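Local coordinates for protein torso (Bombyx mori, PDB 5AOQ) that serves as a cell-surface receptor tyrosine kinase whose extracellular part binds the prothoracicotropic hormone and so switches on MAPK signalling at the onset of metamorphosis, at residues A[216-228]-A[237-250]. Numbering follows the deposited sequence.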
# COMPACT_ATOMS: atom_id res chain seq x y z
N GLU A 216 0.51 -5.03 24.59
CA GLU A 216 0.96 -6.39 24.84
C GLU A 216 2.33 -6.65 24.25
O GLU A 216 2.87 -5.83 23.50
CB GLU A 216 -0.05 -7.39 24.29
CG GLU A 216 -1.47 -7.18 24.80
CD GLU A 216 -2.46 -8.17 24.20
OE1 GLU A 216 -2.02 -9.09 23.48
OE2 GLU A 216 -3.67 -8.02 24.45
N ASN A 217 2.89 -7.81 24.58
CA ASN A 217 4.18 -8.25 24.06
C ASN A 217 5.33 -7.32 24.47
O ASN A 217 6.35 -7.26 23.79
CB ASN A 217 4.13 -8.36 22.54
CG ASN A 217 2.86 -9.04 22.05
OD1 ASN A 217 2.29 -9.88 22.75
ND2 ASN A 217 2.41 -8.68 20.85
N LEU A 218 5.15 -6.62 25.58
CA LEU A 218 6.21 -5.79 26.14
C LEU A 218 7.25 -6.66 26.84
O LEU A 218 7.00 -7.83 27.12
CB LEU A 218 5.65 -4.76 27.12
CG LEU A 218 4.77 -3.65 26.53
CD1 LEU A 218 4.16 -2.82 27.64
CD2 LEU A 218 5.57 -2.78 25.58
N VAL A 219 8.42 -6.08 27.11
CA VAL A 219 9.49 -6.79 27.80
C VAL A 219 10.10 -5.92 28.90
O VAL A 219 9.83 -4.72 28.98
CB VAL A 219 10.60 -7.23 26.82
CG1 VAL A 219 10.03 -8.18 25.77
CG2 VAL A 219 11.23 -6.02 26.15
N LEU A 220 10.91 -6.54 29.74
CA LEU A 220 11.51 -5.85 30.88
C LEU A 220 12.62 -4.89 30.46
O LEU A 220 13.38 -5.16 29.52
CB LEU A 220 12.07 -6.86 31.88
CG LEU A 220 11.05 -7.80 32.54
CD1 LEU A 220 11.76 -8.88 33.34
CD2 LEU A 220 10.10 -7.02 33.42
N ASN A 221 12.71 -3.76 31.16
CA ASN A 221 13.78 -2.79 30.97
C ASN A 221 13.87 -2.27 29.54
O ASN A 221 14.97 -2.08 29.01
CB ASN A 221 15.11 -3.42 31.38
CG ASN A 221 15.10 -3.91 32.82
OD1 ASN A 221 14.72 -3.17 33.73
ND2 ASN A 221 15.50 -5.16 33.02
N ASP A 222 12.71 -2.04 28.93
CA ASP A 222 12.64 -1.53 27.56
C ASP A 222 12.26 -0.06 27.55
O ASP A 222 11.34 0.36 28.26
CB ASP A 222 11.63 -2.34 26.75
CG ASP A 222 11.79 -2.16 25.25
OD1 ASP A 222 12.29 -1.09 24.84
OD2 ASP A 222 11.43 -3.08 24.49
N GLU A 223 12.97 0.72 26.74
CA GLU A 223 12.71 2.15 26.62
C GLU A 223 11.66 2.41 25.55
O GLU A 223 11.95 2.38 24.35
CB GLU A 223 14.01 2.90 26.29
CG GLU A 223 13.90 4.41 26.41
CD GLU A 223 13.63 4.87 27.83
OE1 GLU A 223 14.00 4.14 28.78
OE2 GLU A 223 13.05 5.96 28.01
N CYS A 224 10.43 2.66 25.98
CA CYS A 224 9.29 2.84 25.08
C CYS A 224 8.88 4.30 24.90
O CYS A 224 9.33 5.19 25.62
CB CYS A 224 8.08 2.05 25.58
SG CYS A 224 8.32 0.27 25.72
N GLU A 225 8.00 4.52 23.93
CA GLU A 225 7.41 5.83 23.69
C GLU A 225 6.00 5.69 23.12
O GLU A 225 5.74 4.81 22.28
CB GLU A 225 8.29 6.66 22.74
CG GLU A 225 7.82 8.09 22.55
CD GLU A 225 8.73 8.89 21.65
OE1 GLU A 225 9.64 8.29 21.04
OE2 GLU A 225 8.55 10.12 21.56
N ILE A 226 5.10 6.55 23.58
CA ILE A 226 3.71 6.54 23.14
C ILE A 226 3.24 7.95 22.79
O ILE A 226 3.48 8.90 23.53
CB ILE A 226 2.78 5.92 24.23
CG1 ILE A 226 1.37 5.73 23.68
CG2 ILE A 226 2.77 6.77 25.50
CD1 ILE A 226 0.43 5.01 24.63
N HIS A 227 2.61 8.08 21.62
CA HIS A 227 2.03 9.34 21.19
C HIS A 227 0.51 9.28 21.31
O HIS A 227 -0.12 8.34 20.81
CB HIS A 227 2.42 9.66 19.75
CG HIS A 227 3.87 9.45 19.46
ND1 HIS A 227 4.84 10.39 19.76
CD2 HIS A 227 4.53 8.41 18.88
CE1 HIS A 227 6.02 9.94 19.38
NE2 HIS A 227 5.86 8.74 18.85
N VAL A 228 -0.06 10.29 21.97
CA VAL A 228 -1.51 10.40 22.11
C VAL A 228 -2.02 11.66 21.41
O VAL A 228 -1.77 12.78 21.86
CB VAL A 228 -1.93 10.44 23.60
CG1 VAL A 228 -3.44 10.64 23.73
CG2 VAL A 228 -1.50 9.16 24.30
N HIS A 237 4.93 10.91 24.64
CA HIS A 237 5.17 10.49 26.02
C HIS A 237 6.12 9.30 26.09
O HIS A 237 5.73 8.16 25.83
CB HIS A 237 3.84 10.14 26.69
CG HIS A 237 3.99 9.54 28.05
ND1 HIS A 237 4.24 10.29 29.18
CD2 HIS A 237 3.91 8.25 28.47
CE1 HIS A 237 4.32 9.50 30.23
NE2 HIS A 237 4.12 8.25 29.83
N LYS A 238 7.38 9.57 26.43
CA LYS A 238 8.36 8.52 26.61
C LYS A 238 8.13 7.81 27.94
O LYS A 238 7.67 8.43 28.91
CB LYS A 238 9.78 9.08 26.56
CG LYS A 238 10.21 9.58 25.19
CD LYS A 238 11.66 10.06 25.21
CE LYS A 238 12.11 10.54 23.84
NZ LYS A 238 13.51 11.02 23.85
N TYR A 239 8.45 6.52 27.99
CA TYR A 239 8.31 5.75 29.22
C TYR A 239 9.10 4.45 29.12
O TYR A 239 9.23 3.88 28.05
CB TYR A 239 6.84 5.46 29.50
CG TYR A 239 6.20 4.50 28.53
CD1 TYR A 239 5.65 4.95 27.34
CD2 TYR A 239 6.15 3.14 28.80
CE1 TYR A 239 5.07 4.07 26.44
CE2 TYR A 239 5.57 2.25 27.91
CZ TYR A 239 5.04 2.73 26.73
OH TYR A 239 4.46 1.85 25.84
N LYS A 240 9.61 3.99 30.26
CA LYS A 240 10.42 2.78 30.31
C LYS A 240 9.68 1.68 31.07
O LYS A 240 9.11 1.94 32.13
CB LYS A 240 11.77 3.07 30.97
CG LYS A 240 12.78 1.93 30.89
CD LYS A 240 14.08 2.31 31.57
CE LYS A 240 15.12 1.20 31.46
NZ LYS A 240 15.50 0.94 30.04
N THR A 241 9.70 0.47 30.53
CA THR A 241 9.06 -0.66 31.19
C THR A 241 9.85 -1.07 32.43
O THR A 241 11.08 -1.06 32.41
CB THR A 241 8.92 -1.87 30.25
OG1 THR A 241 10.22 -2.26 29.77
CG2 THR A 241 8.02 -1.54 29.07
N PRO A 242 9.14 -1.42 33.52
CA PRO A 242 9.81 -1.66 34.80
C PRO A 242 10.76 -2.86 34.78
O PRO A 242 10.69 -3.69 33.88
CB PRO A 242 8.64 -1.91 35.76
CG PRO A 242 7.55 -2.43 34.90
CD PRO A 242 7.70 -1.70 33.59
N SER A 243 11.63 -2.93 35.79
CA SER A 243 12.54 -4.06 35.94
C SER A 243 11.83 -5.21 36.64
O SER A 243 10.66 -5.10 37.00
CB SER A 243 13.78 -3.64 36.73
OG SER A 243 14.40 -2.51 36.14
N CYS A 244 12.54 -6.31 36.83
CA CYS A 244 11.95 -7.50 37.44
C CYS A 244 11.73 -7.30 38.94
O CYS A 244 10.74 -7.78 39.49
CB CYS A 244 12.85 -8.72 37.20
SG CYS A 244 12.15 -10.30 37.74
N PHE A 245 12.65 -6.60 39.59
CA PHE A 245 12.54 -6.37 41.03
C PHE A 245 11.40 -5.41 41.34
O PHE A 245 10.96 -5.31 42.49
CB PHE A 245 13.87 -5.84 41.60
CG PHE A 245 14.21 -4.44 41.17
CD1 PHE A 245 14.95 -4.22 40.02
CD2 PHE A 245 13.82 -3.35 41.93
CE1 PHE A 245 15.28 -2.93 39.63
CE2 PHE A 245 14.14 -2.07 41.55
CZ PHE A 245 14.87 -1.85 40.40
N GLU A 246 10.91 -4.71 40.32
CA GLU A 246 9.80 -3.78 40.48
C GLU A 246 8.45 -4.51 40.34
O GLU A 246 7.43 -4.01 40.80
CB GLU A 246 9.89 -2.65 39.46
CG GLU A 246 11.07 -1.71 39.69
CD GLU A 246 11.12 -0.57 38.70
OE1 GLU A 246 10.05 0.01 38.41
OE2 GLU A 246 12.22 -0.25 38.21
N LEU A 247 8.48 -5.67 39.70
CA LEU A 247 7.29 -6.50 39.52
C LEU A 247 7.34 -7.70 40.46
O LEU A 247 8.08 -8.65 40.21
CB LEU A 247 7.18 -6.97 38.06
CG LEU A 247 7.14 -5.86 37.01
CD1 LEU A 247 7.16 -6.46 35.61
CD2 LEU A 247 5.92 -4.97 37.19
N PRO A 248 6.55 -7.66 41.56
CA PRO A 248 6.62 -8.70 42.60
C PRO A 248 6.60 -10.13 42.08
O PRO A 248 7.40 -10.96 42.52
CB PRO A 248 5.36 -8.43 43.43
CG PRO A 248 5.11 -6.98 43.27
CD PRO A 248 5.52 -6.65 41.87
N GLU A 249 5.70 -10.42 41.14
CA GLU A 249 5.56 -11.77 40.62
C GLU A 249 6.77 -12.16 39.77
O GLU A 249 7.03 -13.35 39.57
CB GLU A 249 4.27 -11.92 39.82
CG GLU A 249 3.87 -13.37 39.58
CD GLU A 249 2.41 -13.54 39.21
OE1 GLU A 249 1.71 -12.52 39.05
OE2 GLU A 249 1.96 -14.70 39.09
N CYS A 250 7.49 -11.17 39.26
CA CYS A 250 8.72 -11.43 38.52
C CYS A 250 9.84 -11.74 39.49
O CYS A 250 10.54 -12.74 39.36
CB CYS A 250 9.12 -10.23 37.65
SG CYS A 250 10.52 -10.57 36.55
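A chi1 of 69° puts Y239 CG between the backbone N and the carbonyl carbon, which turns the ring across the hairpin to C224, whereas T241, at 58°, sets its hydroxyl in the corresponding place, facing the 219-222 loop. C224 CB lies over one face of the tyrosine ring, offset toward the rim, and makes a CH-pi contact 3.6 Å from the Y239 centroid; its sulfur, disulfide-bonded to C195, sits obliquely to the same ring. I226 CG2 comes against Y239 CE1 at 3.7 Å and also meets the H237 ring at its edge. Beyond the hairpin, Y239 OH is hydrogen-bonded to N193 OD1, and the ring packs edge-to-face with F177. Replacing Y239 by alanine removes the ring and its hydroxyl, which would probably open a gap beside C224 CB and I226 CG2 and leave N193 OD1 without this mate.

T241 OG1 is gripped twice: it donates to V219 O, in the carbonyl plane, at 2.6 Å, and accepts from D222 N at the same distance. T241 N in turn donates to D222 O at 2.8 Å, so the threonine ties down the loop that leads into strand 223-230. Farther along, S243 OG donates to N221 OD1, while L220 places CD2 3.7 Å from L247 CD1 and CD1 beside the C244-C250 disulfide. On the hairpin's other face, E223 and K240 cross at about a right angle in a long salt bridge, and E225 CG touches K238 CG where the two chains cross at a slant; here E225 also packs on K21 of a hormone chain. Paired backbone bonds at C224-Y239 and I226-H237 make this an antiparallel beta hairpin, whose face bearing I226, H237 and Y239 packs on strands 159-167 and 171-179 in the two-sheet sandwich of an unusual fibronectin type III domain, the receptor's second, hormone-binding one.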